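Local structure of bifunctional protein PutA (Bradyrhizobium diazoefficiens, 6BSN) at residues Gly235-Leu240 / Asn276-Ala281; Leu311-Tyr316 / Leu338-Val343; Glu855-Phe860 / Ile874-Glu879. The protein probably oxidises proline to glutamate in two steps, with an FAD-dependent proline dehydrogenase and an NAD-dependent aldehyde dehydrogenase on one chain. The protein carries 1 engineered substitution. All coordinates share one frame; numbering follows the deposited sequence.

How the contacts relate
Contact 1 comes first along the chain: strand 235-238 runs out, helix 252-272 carries the chain back, and strand 276-279 closes the loop beside it. Contact 2 repeats the move with strand 309-314, helix 320-333 and strand 338-343. The two are in series, neither nested nor crossed, and strands 276-279 and 309-314 are neighbours in one sheet, so four consecutive barrel strands are tied together under the flavin; Ser-237 OG and Arg-341 NH2, 2.7 Å apart, join the contacts directly. Contact 3 closes much later, a short hairpin in the aldehyde dehydrogenase part, its centre about 40 Å from that of contact 1 and 47 Å from that of contact 2.

Contact 1 of 3, residues Gly235-Leu240 / Asn276-Ala281. With FDA (dihydroflavine-adenine dinucleotide), chain C.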
loop_
_atom_site.group_PDB
_atom_site.type_symbol
_atom_site.label_atom_id
_atom_site.label_comp_id
_atom_site.label_asym_id
_atom_site.label_seq_id
_atom_site.Cartn_x
_atom_site.Cartn_y
_atom_site.Cartn_z
ATOM N N GLY A 235 -48.141 -1.234 -38.384
ATOM C CA GLY A 235 -48.385 -0.642 -37.089
ATOM C C GLY A 235 -47.962 0.811 -36.973
ATOM O O GLY A 235 -47.197 1.332 -37.793
ATOM N N ILE A 236 -48.476 1.473 -35.951
ATOM C CA ILE A 236 -48.058 2.818 -35.593
ATOM C C ILE A 236 -47.801 2.853 -34.092
ATOM O O ILE A 236 -48.527 2.223 -33.316
ATOM C CB ILE A 236 -49.124 3.857 -36.011
ATOM C CG1 ILE A 236 -48.616 5.279 -35.790
ATOM C CG2 ILE A 236 -50.445 3.619 -35.283
ATOM C CD1 ILE A 236 -49.585 6.352 -36.288
ATOM N N SER A 237 -46.782 3.611 -33.688
ATOM C CA SER A 237 -46.375 3.772 -32.298
ATOM C C SER A 237 -46.588 5.215 -31.871
ATOM O O SER A 237 -46.167 6.139 -32.586
ATOM C CB SER A 237 -44.901 3.414 -32.122
ATOM O OG SER A 237 -44.764 2.206 -31.418
ATOM N N VAL A 238 -47.223 5.406 -30.703
ATOM C CA VAL A 238 -47.534 6.736 -30.182
ATOM C C VAL A 238 -47.089 6.842 -28.731
ATOM O O VAL A 238 -47.030 5.844 -28.010
ATOM C CB VAL A 238 -49.035 7.061 -30.299
ATOM C CG1 VAL A 238 -49.470 6.979 -31.756
ATOM C CG2 VAL A 238 -49.833 6.142 -29.435
ATOM N N LYS A 239 -46.807 8.076 -28.299
ATOM C CA LYS A 239 -46.415 8.385 -26.927
ATOM C C LYS A 239 -47.503 9.218 -26.255
ATOM O O LYS A 239 -47.934 10.242 -26.796
ATOM C CB LYS A 239 -45.082 9.141 -26.886
ATOM C CG LYS A 239 -43.859 8.265 -27.027
ATOM C CD LYS A 239 -42.597 9.097 -26.930
ATOM C CE LYS A 239 -41.375 8.212 -27.128
ATOM N NZ LYS A 239 -41.587 7.200 -28.212
ATOM N N LEU A 240 -47.941 8.782 -25.075
ATOM C CA LEU A 240 -48.922 9.564 -24.320
ATOM C C LEU A 240 -48.410 10.966 -24.001
ATOM O O LEU A 240 -49.195 11.922 -23.951
ATOM C CB LEU A 240 -49.307 8.838 -23.037
ATOM C CG LEU A 240 -50.001 7.486 -23.217
ATOM C CD1 LEU A 240 -50.529 6.968 -21.893
ATOM C CD2 LEU A 240 -51.127 7.567 -24.264
ATOM N N ASN A 276 -52.171 -2.349 -36.164
ATOM C CA ASN A 276 -51.564 -2.508 -34.847
ATOM C C ASN A 276 -51.281 -1.122 -34.264
ATOM O O ASN A 276 -50.517 -0.345 -34.847
ATOM C CB ASN A 276 -50.279 -3.336 -34.967
ATOM C CG ASN A 276 -49.528 -3.507 -33.607
ATOM O OD1 ASN A 276 -48.303 -3.576 -33.583
ATOM N ND2 ASN A 276 -50.266 -3.568 -32.498
ATOM N N PHE A 277 -51.873 -0.818 -33.108
ATOM C CA PHE A 277 -51.779 0.493 -32.466
ATOM C C PHE A 277 -51.108 0.340 -31.094
ATOM O O PHE A 277 -51.685 -0.257 -30.181
ATOM C CB PHE A 277 -53.187 1.099 -32.359
ATOM C CG PHE A 277 -53.212 2.491 -31.794
ATOM C CD1 PHE A 277 -53.053 3.593 -32.631
ATOM C CD2 PHE A 277 -53.395 2.696 -30.435
ATOM C CE1 PHE A 277 -53.072 4.890 -32.127
ATOM C CE2 PHE A 277 -53.412 3.987 -29.910
ATOM C CZ PHE A 277 -53.248 5.088 -30.758
ATOM N N THR A 278 -49.902 0.894 -30.929
ATOM C CA THR A 278 -49.064 0.598 -29.766
ATOM C C THR A 278 -48.780 1.869 -28.980
ATOM O O THR A 278 -48.218 2.827 -29.525
ATOM C CB THR A 278 -47.720 -0.042 -30.177
ATOM O OG1 THR A 278 -47.939 -1.207 -30.970
ATOM C CG2 THR A 278 -46.941 -0.464 -28.940
ATOM N N VAL A 279 -49.112 1.857 -27.691
ATOM C CA VAL A 279 -48.701 2.923 -26.774
ATOM C C VAL A 279 -47.290 2.642 -26.238
ATOM O O VAL A 279 -47.049 1.664 -25.514
ATOM C CB VAL A 279 -49.712 3.078 -25.626
ATOM C CG1 VAL A 279 -49.337 4.269 -24.749
ATOM C CG2 VAL A 279 -51.145 3.244 -26.198
ATOM N N ASP A 280 -46.355 3.514 -26.580
ATOM C CA ASP A 280 -44.989 3.378 -26.109
ATOM C C ASP A 280 -44.914 3.534 -24.589
ATOM O O ASP A 280 -45.790 4.124 -23.953
ATOM C CB ASP A 280 -44.102 4.416 -26.799
ATOM C CG ASP A 280 -43.838 4.088 -28.278
ATOM O OD1 ASP A 280 -44.214 2.988 -28.754
ATOM O OD2 ASP A 280 -43.241 4.949 -28.954
ATOM N N ALA A 281 -43.864 2.965 -24.002
ATOM C CA ALA A 281 -43.609 3.108 -22.576
ATOM C C ALA A 281 -42.530 4.160 -22.366
ATOM O O ALA A 281 -41.524 4.191 -23.082
ATOM C CB ALA A 281 -43.188 1.786 -21.933
HETATM P PA FDA C . -29.206 -4.583 -25.569
HETATM O O1A FDA C . -27.728 -4.207 -25.874
HETATM O O2A FDA C . -29.564 -5.938 -25.311
HETATM O O5B FDA C . -29.788 -4.063 -24.309
HETATM C C5B FDA C . -29.619 -2.686 -23.992
HETATM C C4B FDA C . -30.523 -2.303 -22.823
HETATM O O4B FDA C . -30.111 -2.880 -21.613
HETATM C C3B FDA C . -30.606 -0.843 -22.512
HETATM O O3B FDA C . -31.436 -0.203 -23.388
HETATM C C2B FDA C . -31.144 -0.854 -21.138
HETATM O O2B FDA C . -32.526 -0.984 -21.153
HETATM C C1B FDA C . -30.508 -2.074 -20.555
HETATM N N9A FDA C . -29.350 -1.793 -19.722
HETATM C C8A FDA C . -28.118 -1.275 -20.096
HETATM N N7A FDA C . -27.348 -1.167 -19.024
HETATM C C5A FDA C . -28.046 -1.608 -17.902
HETATM C C6A FDA C . -27.761 -1.725 -16.555
HETATM N N6A FDA C . -26.473 -1.345 -16.046
HETATM N N1A FDA C . -28.682 -2.207 -15.706
HETATM C C2A FDA C . -29.907 -2.577 -16.130
HETATM N N3A FDA C . -30.214 -2.479 -17.452
HETATM C C4A FDA C . -29.331 -2.014 -18.335
HETATM N N1 FDA C . -37.848 1.431 -25.091
HETATM C C2 FDA C . -38.760 1.975 -24.135
HETATM O O2 FDA C . -38.256 2.303 -22.901
HETATM N N3 FDA C . -40.128 2.162 -24.468
HETATM C C4 FDA C . -40.586 1.805 -25.753
HETATM O O4 FDA C . -41.901 1.966 -26.104
HETATM C C4X FDA C . -39.634 1.230 -26.744
HETATM N N5 FDA C . -40.085 0.904 -28.066
HETATM C C5X FDA C . -39.181 0.163 -28.934
HETATM C C6 FDA C . -39.703 -0.363 -30.236
HETATM C C7 FDA C . -38.832 -1.145 -31.041
HETATM C C7M FDA C . -39.341 -1.682 -32.351
HETATM C C8 FDA C . -37.487 -1.422 -30.620
HETATM C C8M FDA C . -36.537 -2.249 -31.453
HETATM C C9 FDA C . -37.007 -0.918 -29.392
HETATM C C9A FDA C . -37.902 -0.102 -28.541
HETATM N N10 FDA C . -37.380 0.489 -27.324
HETATM C C10 FDA C . -38.319 1.058 -26.404
HETATM C "C1'" FDA C . -35.939 0.551 -27.016
HETATM C "C2'" FDA C . -35.529 -0.601 -26.115
HETATM O "O2'" FDA C . -36.102 -0.459 -24.864
HETATM C "C3'" FDA C . -34.018 -0.671 -25.972
HETATM O "O3'" FDA C . -33.622 0.534 -25.464
HETATM C "C4'" FDA C . -33.209 -0.907 -27.250
HETATM O "O4'" FDA C . -33.947 -1.627 -28.179
HETATM C "C5'" FDA C . -31.927 -1.677 -26.954
HETATM O "O5'" FDA C . -32.207 -2.881 -26.266
HETATM P P FDA C . -31.783 -4.337 -26.804
HETATM O O1P FDA C . -32.600 -5.584 -26.337
HETATM O O2P FDA C . -31.744 -4.045 -28.344
HETATM O O3P FDA C . -30.155 -4.224 -26.662
HETATM O O HOH W 1 -46.553 6.701 -23.363
#
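Asp-280 OD1 is gripped by two groups: Ser-237 OG donates to it at 2.8 Å on its syn side, 17° out of the carboxylate plane, and Arg-341 adds a salt bridge through NH1. The same arginine reaches Ser-237 OG with NH2. The other oxygen, Asp-280 OD2, takes Lys-239 NZ at 2.9 Å on its anti lone pair, the long lysine chain staying extended until its last torsion (chi4 41°) bends the ammonium in. Both carboxylate oxygens are therefore held, which should fix the rotation of the group.

Behind this network the strands 235-238 and 276-279 run parallel. Val-238 N bonds to Thr-278 O, and Val-238 O takes Asp-280 N at 2.8 Å, carrying the ladder up to the aspartate itself. Ile-236, Val-238, Phe-277 and Val-279 lie on the other face of the sheet from Ser-237 and Thr-278. There Ile-236 runs alongside Phe-277, with CG2 3.7 Å from ring atom CD1, while Val-238 crosses the aromatic side chain at about a right angle and touches CZ with CG2. Helices 204-223 and 252-272 cover this apolar face. Farther on, Leu-240 CG packs on Val-279 CG1, and one water links Leu-240 N to Asp-280 O.

Next in line, Ala-281 pairs with the flavin through its backbone: its N donates to FDA O4 at 3.0 Å, and its O accepts from FDA N3 at 2.8 Å. In this TIM-barrel dehydrogenase Lys-239 and Arg-341 probably offset the negative charge of Asp-280; of the three, Asp-280 and Arg-341 lie beside O4 and are likely to affect polarity at the pyrimidine end of the reduced flavin.

Contact 2 of 3, residues Leu311-Tyr316 / Leu338-Val343. With FDA (dihydroflavine-adenine dinucleotide), chain C.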
loop_
_atom_site.group_PDB
_atom_site.type_symbol
_atom_site.label_atom_id
_atom_site.label_comp_id
_atom_site.label_asym_id
_atom_site.label_seq_id
_atom_site.Cartn_x
_atom_site.Cartn_y
_atom_site.Cartn_z
ATOM N N LEU A 311 -49.602 -2.011 -26.091
ATOM C CA LEU A 311 -48.689 -1.145 -25.364
ATOM C C LEU A 311 -47.334 -1.826 -25.270
ATOM O O LEU A 311 -47.218 -3.046 -25.444
ATOM C CB LEU A 311 -49.218 -0.845 -23.967
ATOM C CG LEU A 311 -48.944 -1.924 -22.915
ATOM C CD1 LEU A 311 -49.239 -1.368 -21.517
ATOM C CD2 LEU A 311 -49.724 -3.197 -23.160
ATOM N N ALA A 312 -46.300 -1.025 -25.007
ATOM C CA ALA A 312 -44.984 -1.568 -24.685
ATOM C C ALA A 312 -44.808 -1.668 -23.171
ATOM O O ALA A 312 -45.311 -0.829 -22.415
ATOM C CB ALA A 312 -43.844 -0.734 -25.274
ATOM N N ILE A 313 -44.062 -2.698 -22.752
ATOM C CA ILE A 313 -43.709 -2.975 -21.362
ATOM C C ILE A 313 -42.191 -3.105 -21.277
ATOM O O ILE A 313 -41.584 -3.856 -22.052
ATOM C CB ILE A 313 -44.379 -4.270 -20.859
ATOM C CG1 ILE A 313 -45.899 -4.174 -20.999
ATOM C CG2 ILE A 313 -44.009 -4.541 -19.398
ATOM C CD1 ILE A 313 -46.617 -5.484 -20.665
ATOM N N GLN A 314 -41.582 -2.403 -20.316
ATOM C CA GLN A 314 -40.130 -2.311 -20.190
ATOM C C GLN A 314 -39.619 -3.347 -19.185
ATOM O O GLN A 314 -39.853 -3.223 -17.976
ATOM C CB GLN A 314 -39.734 -0.904 -19.754
ATOM C CG GLN A 314 -40.169 0.161 -20.729
ATOM C CD GLN A 314 -40.416 1.491 -20.066
ATOM O OE1 GLN A 314 -41.026 1.547 -18.997
ATOM N NE2 GLN A 314 -39.952 2.578 -20.696
ATOM N N ALA A 315 -38.857 -4.332 -19.676
ATOM C CA ALA A 315 -38.356 -5.391 -18.804
ATOM C C ALA A 315 -37.321 -4.898 -17.804
ATOM O O ALA A 315 -37.103 -5.571 -16.795
ATOM C CB ALA A 315 -37.764 -6.536 -19.628
ATOM N N TYR A 316 -36.675 -3.748 -18.044
ATOM C CA TYR A 316 -35.688 -3.324 -17.058
ATOM C C TYR A 316 -36.325 -2.805 -15.778
ATOM O O TYR A 316 -35.589 -2.455 -14.845
ATOM C CB TYR A 316 -34.705 -2.286 -17.647
ATOM C CG TYR A 316 -35.175 -0.869 -17.983
ATOM C CD1 TYR A 316 -36.501 -0.460 -17.824
ATOM C CD2 TYR A 316 -34.257 0.069 -18.463
ATOM C CE1 TYR A 316 -36.897 0.849 -18.143
ATOM C CE2 TYR A 316 -34.637 1.373 -18.785
ATOM C CZ TYR A 316 -35.967 1.758 -18.627
ATOM O OH TYR A 316 -36.358 3.056 -18.945
ATOM N N LEU A 338 -54.924 -8.400 -27.399
ATOM C CA LEU A 338 -53.973 -7.298 -27.396
ATOM C C LEU A 338 -52.641 -7.738 -27.989
ATOM O O LEU A 338 -52.208 -8.887 -27.829
ATOM C CB LEU A 338 -53.723 -6.781 -25.974
ATOM C CG LEU A 338 -54.936 -6.320 -25.176
ATOM C CD1 LEU A 338 -54.478 -5.908 -23.801
ATOM C CD2 LEU A 338 -55.646 -5.184 -25.888
ATOM N N MET A 339 -51.994 -6.811 -28.672
ATOM C CA MET A 339 -50.624 -6.977 -29.121
ATOM C C MET A 339 -49.752 -6.198 -28.148
ATOM O O MET A 339 -49.980 -5.005 -27.936
ATOM C CB MET A 339 -50.481 -6.498 -30.565
ATOM C CG MET A 339 -51.360 -7.349 -31.524
ATOM S SD MET A 339 -51.519 -6.780 -33.234
ATOM C CE MET A 339 -49.931 -7.270 -33.921
ATOM N N VAL A 340 -48.809 -6.887 -27.503
ATOM C CA VAL A 340 -48.061 -6.356 -26.357
ATOM C C VAL A 340 -46.574 -6.441 -26.667
ATOM O O VAL A 340 -46.049 -7.535 -26.898
ATOM C CB VAL A 340 -48.420 -7.126 -25.083
ATOM C CG1 VAL A 340 -47.556 -6.718 -23.886
ATOM C CG2 VAL A 340 -49.888 -6.928 -24.821
ATOM N N ARG A 341 -45.898 -5.294 -26.672
ATOM C CA ARG A 341 -44.490 -5.214 -27.039
ATOM C C ARG A 341 -43.616 -5.257 -25.792
ATOM O O ARG A 341 -43.789 -4.441 -24.881
ATOM C CB ARG A 341 -44.191 -3.936 -27.827
ATOM C CG ARG A 341 -42.710 -3.817 -28.187
ATOM C CD ARG A 341 -42.301 -2.382 -28.560
ATOM N NE ARG A 341 -43.121 -1.901 -29.657
ATOM C CZ ARG A 341 -43.554 -0.659 -29.760
ATOM N NH1 ARG A 341 -43.241 0.258 -28.847
ATOM N NH2 ARG A 341 -44.305 -0.342 -30.785
ATOM N N LEU A 342 -42.669 -6.194 -25.758
ATOM C CA LEU A 342 -41.702 -6.283 -24.665
ATOM C C LEU A 342 -40.382 -5.681 -25.127
ATOM O O LEU A 342 -39.801 -6.149 -26.109
ATOM C CB LEU A 342 -41.504 -7.728 -24.196
ATOM C CG LEU A 342 -40.712 -7.867 -22.879
ATOM C CD1 LEU A 342 -41.519 -7.327 -21.655
ATOM C CD2 LEU A 342 -40.251 -9.317 -22.679
ATOM N N VAL A 343 -39.927 -4.632 -24.433
ATOM C CA VAL A 343 -38.638 -4.001 -24.688
ATOM C C VAL A 343 -37.810 -4.068 -23.408
ATOM O O VAL A 343 -38.320 -4.361 -22.328
ATOM C CB VAL A 343 -38.775 -2.537 -25.146
ATOM C CG1 VAL A 343 -39.693 -2.427 -26.354
ATOM C CG2 VAL A 343 -39.279 -1.660 -23.960
HETATM P PA FDA C . -29.206 -4.583 -25.569
HETATM O O1A FDA C . -27.728 -4.207 -25.874
HETATM O O2A FDA C . -29.564 -5.938 -25.311
HETATM O O5B FDA C . -29.788 -4.063 -24.309
HETATM C C5B FDA C . -29.619 -2.686 -23.992
HETATM C C4B FDA C . -30.523 -2.303 -22.823
HETATM O O4B FDA C . -30.111 -2.880 -21.613
HETATM C C3B FDA C . -30.606 -0.843 -22.512
HETATM O O3B FDA C . -31.436 -0.203 -23.388
HETATM C C2B FDA C . -31.144 -0.854 -21.138
HETATM O O2B FDA C . -32.526 -0.984 -21.153
HETATM C C1B FDA C . -30.508 -2.074 -20.555
HETATM N N9A FDA C . -29.350 -1.793 -19.722
HETATM C C8A FDA C . -28.118 -1.275 -20.096
HETATM N N7A FDA C . -27.348 -1.167 -19.024
HETATM C C5A FDA C . -28.046 -1.608 -17.902
HETATM C C6A FDA C . -27.761 -1.725 -16.555
HETATM N N6A FDA C . -26.473 -1.345 -16.046
HETATM N N1A FDA C . -28.682 -2.207 -15.706
HETATM C C2A FDA C . -29.907 -2.577 -16.130
HETATM N N3A FDA C . -30.214 -2.479 -17.452
HETATM C C4A FDA C . -29.331 -2.014 -18.335
HETATM N N1 FDA C . -37.848 1.431 -25.091
HETATM C C2 FDA C . -38.760 1.975 -24.135
HETATM O O2 FDA C . -38.256 2.303 -22.901
HETATM N N3 FDA C . -40.128 2.162 -24.468
HETATM C C4 FDA C . -40.586 1.805 -25.753
HETATM O O4 FDA C . -41.901 1.966 -26.104
HETATM C C4X FDA C . -39.634 1.230 -26.744
HETATM N N5 FDA C . -40.085 0.904 -28.066
HETATM C C5X FDA C . -39.181 0.163 -28.934
HETATM C C6 FDA C . -39.703 -0.363 -30.236
HETATM C C7 FDA C . -38.832 -1.145 -31.041
HETATM C C7M FDA C . -39.341 -1.682 -32.351
HETATM C C8 FDA C . -37.487 -1.422 -30.620
HETATM C C8M FDA C . -36.537 -2.249 -31.453
HETATM C C9 FDA C . -37.007 -0.918 -29.392
HETATM C C9A FDA C . -37.902 -0.102 -28.541
HETATM N N10 FDA C . -37.380 0.489 -27.324
HETATM C C10 FDA C . -38.319 1.058 -26.404
HETATM C "C1'" FDA C . -35.939 0.551 -27.016
HETATM C "C2'" FDA C . -35.529 -0.601 -26.115
HETATM O "O2'" FDA C . -36.102 -0.459 -24.864
HETATM C "C3'" FDA C . -34.018 -0.671 -25.972
HETATM O "O3'" FDA C . -33.622 0.534 -25.464
HETATM C "C4'" FDA C . -33.209 -0.907 -27.250
HETATM O "O4'" FDA C . -33.947 -1.627 -28.179
HETATM C "C5'" FDA C . -31.927 -1.677 -26.954
HETATM O "O5'" FDA C . -32.207 -2.881 -26.266
HETATM P P FDA C . -31.783 -4.337 -26.804
HETATM O O1P FDA C . -32.600 -5.584 -26.337
HETATM O O2P FDA C . -31.744 -4.045 -28.344
HETATM O O3P FDA C . -30.155 -4.224 -26.662
#
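Strands 311-314 and 338-343 run parallel, their axes 4.6 Å apart at closest approach and inclined by 29°. Four backbone bonds join them: Arg-341 N to Leu-311 O, Ile-313 N to Arg-341 O, Val-343 N to Ile-313 O, and Ala-315 N to Val-343 O, the last short and almost straight at 2.7 Å and 177°.

Ala-312, Gln-314, Arg-341 and Val-343 form the face that carries the flavin. Gln-314 NE2 donates to FDA O2 at 2.8 Å, while its CG lies beside Val-343 CG2. Val-343 packs on the isoalloxazine, with CG1 3.7 Å from both FDA C9A and FDA C4X. Arg-341 starts with CG anti to its N and then bends at chi3 (-57°), which brings one face of the guanidinium over FDA C6 and NH1 to 3.3 Å from FDA N5. Asp-280, Ser-237, Gln-418 and Tyr-443 hold its nitrogens. With a methionine in place of Arg-341, Asp-280 OD1 would probably lose its charged mate and Ser-237 OG a partner, and the flavin would probably lose the positive group that now lies at N5.

On the opposite face Ile-313 CD1 meets Val-340 CG1 at 3.6 Å, their side chains crossing at a slant. Leu-342 CD1 lies 3.5 Å from Ile-313 O, a methyl in van der Waals contact with the backbone carbonyl.

These strands and helix 320-333 form a beta-alpha-beta unit of the barrel; that helix covers Leu-311 and Ile-313, helix 369-385 covers Leu-342, and strands 276-279 and 390-395 flank the pair.

Contact 3 of 3, residues Glu855-Phe860 / Ile874-Glu879; sequences EARLHF and IFELTE
A beta hairpin in the aldehyde dehydrogenase part brings Arg-857 to Phe-860 against Ile-874 to Glu-876. Glu-876 N donates to Arg-857 O at 2.8 Å, and the return bond from Arg-857 N to Glu-876 O is weak. His-859 and Phe-860 both face Ile-874 in a classic beta bulge: His-859 N bonds to Ile-874 O at 2.9 Å, Phe-860 N only weakly to the same oxygen, and Ile-874 N gives a sound bond back to Phe-860 O.

The bulge turns His-859 toward the partner strand, where NE2 donates to Glu-876 OE2 at 2.8 Å and 164°. Glu-876, CG anti to the backbone N (chi1 174°) and extended beyond, carries OE2 out to the imidazole. That carboxylate oxygen uses its anti lone pair and sits in the ring plane, with ring and carboxylate 20° apart. Arg-857 NH1 lies 3.4 Å from Glu-876 OE2, a salt bridge of charge alone, the oxygen lying over the guanidinium face with no N-H aimed at it. The other oxygen, Glu-876 OE1, is bridged to Arg-896. Strand 857-861 is outermost in its sheet within the chain, and strand 873-876 pairs on its other side with strand 891-897.

On the reverse face Leu-858 CD1 touches Phe-875 CE2 at 3.6 Å, and the ring packs on helix 839-855. Ala-856 CB meets Leu-877 CD2 at 3.7 Å, just where that helix gives way to the strand.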
loop_
_atom_site.group_PDB
_atom_site.type_symbol
_atom_site.label_atom_id
_atom_site.label_comp_id
_atom_site.label_asym_id
_atom_site.label_seq_id
_atom_site.Cartn_x
_atom_site.Cartn_y
_atom_site.Cartn_z
ATOM N N GLU A 855 -44.119 49.445 -21.680
ATOM C CA GLU A 855 -42.733 49.678 -22.063
ATOM C C GLU A 855 -42.160 48.611 -22.983
ATOM O O GLU A 855 -41.172 48.880 -23.670
ATOM C CB GLU A 855 -41.844 49.729 -20.808
ATOM C CG GLU A 855 -40.813 50.827 -20.785
ATOM C CD GLU A 855 -41.449 52.170 -20.521
ATOM O OE1 GLU A 855 -42.480 52.201 -19.816
ATOM O OE2 GLU A 855 -40.938 53.189 -21.025
ATOM N N ALA A 856 -42.736 47.415 -23.007
ATOM C CA ALA A 856 -42.103 46.310 -23.702
ATOM C C ALA A 856 -43.167 45.355 -24.229
ATOM O O ALA A 856 -44.325 45.370 -23.804
ATOM C CB ALA A 856 -41.113 45.569 -22.788
ATOM N N ARG A 857 -42.745 44.516 -25.158
ATOM C CA ARG A 857 -43.641 43.573 -25.808
ATOM C C ARG A 857 -44.159 42.540 -24.822
ATOM O O ARG A 857 -43.388 41.940 -24.067
ATOM C CB ARG A 857 -42.879 42.893 -26.943
ATOM C CG ARG A 857 -43.698 42.161 -27.956
ATOM C CD ARG A 857 -42.812 41.964 -29.165
ATOM N NE ARG A 857 -43.254 40.878 -30.024
ATOM C CZ ARG A 857 -42.483 40.338 -30.957
ATOM N NH1 ARG A 857 -41.245 40.793 -31.124
ATOM N NH2 ARG A 857 -42.937 39.343 -31.714
ATOM N N LEU A 858 -45.458 42.295 -24.844
ATOM C CA LEU A 858 -46.028 41.266 -23.991
ATOM C C LEU A 858 -46.225 39.990 -24.805
ATOM O O LEU A 858 -46.821 40.025 -25.883
ATOM C CB LEU A 858 -47.354 41.728 -23.399
ATOM C CG LEU A 858 -48.202 40.655 -22.739
ATOM C CD1 LEU A 858 -47.656 40.325 -21.366
ATOM C CD2 LEU A 858 -49.613 41.170 -22.632
ATOM N N HIS A 859 -45.709 38.870 -24.294
ATOM C CA HIS A 859 -45.917 37.579 -24.932
ATOM C C HIS A 859 -46.897 36.713 -24.178
ATOM O O HIS A 859 -47.571 35.897 -24.797
ATOM C CB HIS A 859 -44.594 36.805 -25.078
ATOM C CG HIS A 859 -43.700 37.313 -26.169
ATOM N ND1 HIS A 859 -43.922 37.046 -27.503
ATOM C CD2 HIS A 859 -42.587 38.079 -26.123
ATOM C CE1 HIS A 859 -42.980 37.619 -28.228
ATOM N NE2 HIS A 859 -42.164 38.262 -27.415
ATOM N N PHE A 860 -47.007 36.879 -22.860
ATOM C CA PHE A 860 -47.914 36.054 -22.080
ATOM C C PHE A 860 -48.236 36.760 -20.775
ATOM O O PHE A 860 -47.338 37.267 -20.091
ATOM C CB PHE A 860 -47.334 34.661 -21.779
ATOM C CG PHE A 860 -48.294 33.760 -21.034
ATOM C CD1 PHE A 860 -48.079 33.437 -19.698
ATOM C CD2 PHE A 860 -49.441 33.284 -21.659
ATOM C CE1 PHE A 860 -48.975 32.626 -19.008
ATOM C CE2 PHE A 860 -50.343 32.480 -20.986
ATOM C CZ PHE A 860 -50.109 32.148 -19.657
ATOM N N ILE A 874 -44.612 36.992 -19.365
ATOM C CA ILE A 874 -43.442 36.974 -20.234
ATOM C C ILE A 874 -43.423 38.260 -21.026
ATOM O O ILE A 874 -44.363 38.540 -21.774
ATOM C CB ILE A 874 -43.416 35.770 -21.186
ATOM C CG1 ILE A 874 -43.540 34.459 -20.409
ATOM C CG2 ILE A 874 -42.132 35.795 -21.962
ATOM C CD1 ILE A 874 -43.692 33.246 -21.318
ATOM N N PHE A 875 -42.354 39.033 -20.872
ATOM C CA PHE A 875 -42.169 40.271 -21.610
ATOM C C PHE A 875 -40.893 40.179 -22.429
ATOM O O PHE A 875 -39.903 39.583 -22.001
ATOM C CB PHE A 875 -42.071 41.491 -20.667
ATOM C CG PHE A 875 -43.344 41.813 -19.946
ATOM C CD1 PHE A 875 -43.554 41.365 -18.653
ATOM C CD2 PHE A 875 -44.327 42.586 -20.556
ATOM C CE1 PHE A 875 -44.732 41.668 -17.981
ATOM C CE2 PHE A 875 -45.509 42.879 -19.901
ATOM C CZ PHE A 875 -45.712 42.429 -18.607
ATOM N N GLU A 876 -40.910 40.785 -23.607
ATOM C CA GLU A 876 -39.718 40.873 -24.435
ATOM C C GLU A 876 -39.238 42.313 -24.425
ATOM O O GLU A 876 -40.029 43.243 -24.604
ATOM C CB GLU A 876 -39.956 40.399 -25.880
ATOM C CG GLU A 876 -38.718 40.640 -26.767
ATOM C CD GLU A 876 -38.794 39.975 -28.144
ATOM O OE1 GLU A 876 -37.815 40.112 -28.916
ATOM O OE2 GLU A 876 -39.825 39.338 -28.457
ATOM N N LEU A 877 -37.955 42.489 -24.198
ATOM C CA LEU A 877 -37.371 43.809 -24.156
ATOM C C LEU A 877 -36.586 44.064 -25.430
ATOM O O LEU A 877 -36.109 43.142 -26.092
ATOM C CB LEU A 877 -36.449 43.945 -22.944
ATOM C CG LEU A 877 -36.975 43.410 -21.617
ATOM C CD1 LEU A 877 -35.822 43.232 -20.605
ATOM C CD2 LEU A 877 -38.052 44.324 -21.068
ATOM N N THR A 878 -36.437 45.343 -25.747
ATOM C CA THR A 878 -35.544 45.733 -26.826
ATOM C C THR A 878 -34.096 45.527 -26.421
ATOM O O THR A 878 -33.283 45.055 -27.218
ATOM C CB THR A 878 -35.777 47.202 -27.184
ATOM O OG1 THR A 878 -37.077 47.359 -27.761
ATOM C CG2 THR A 878 -34.713 47.710 -28.140
ATOM N N GLU A 879 -33.760 45.872 -25.175
ATOM C CA GLU A 879 -32.423 45.689 -24.634
ATOM C C GLU A 879 -32.510 45.323 -23.154
ATOM O O GLU A 879 -33.465 45.692 -22.461
ATOM C CB GLU A 879 -31.582 46.950 -24.846
ATOM C CG GLU A 879 -32.358 48.222 -24.581
ATOM C CD GLU A 879 -31.623 49.463 -25.029
ATOM O OE1 GLU A 879 -32.172 50.569 -24.839
ATOM O OE2 GLU A 879 -30.498 49.332 -25.562
#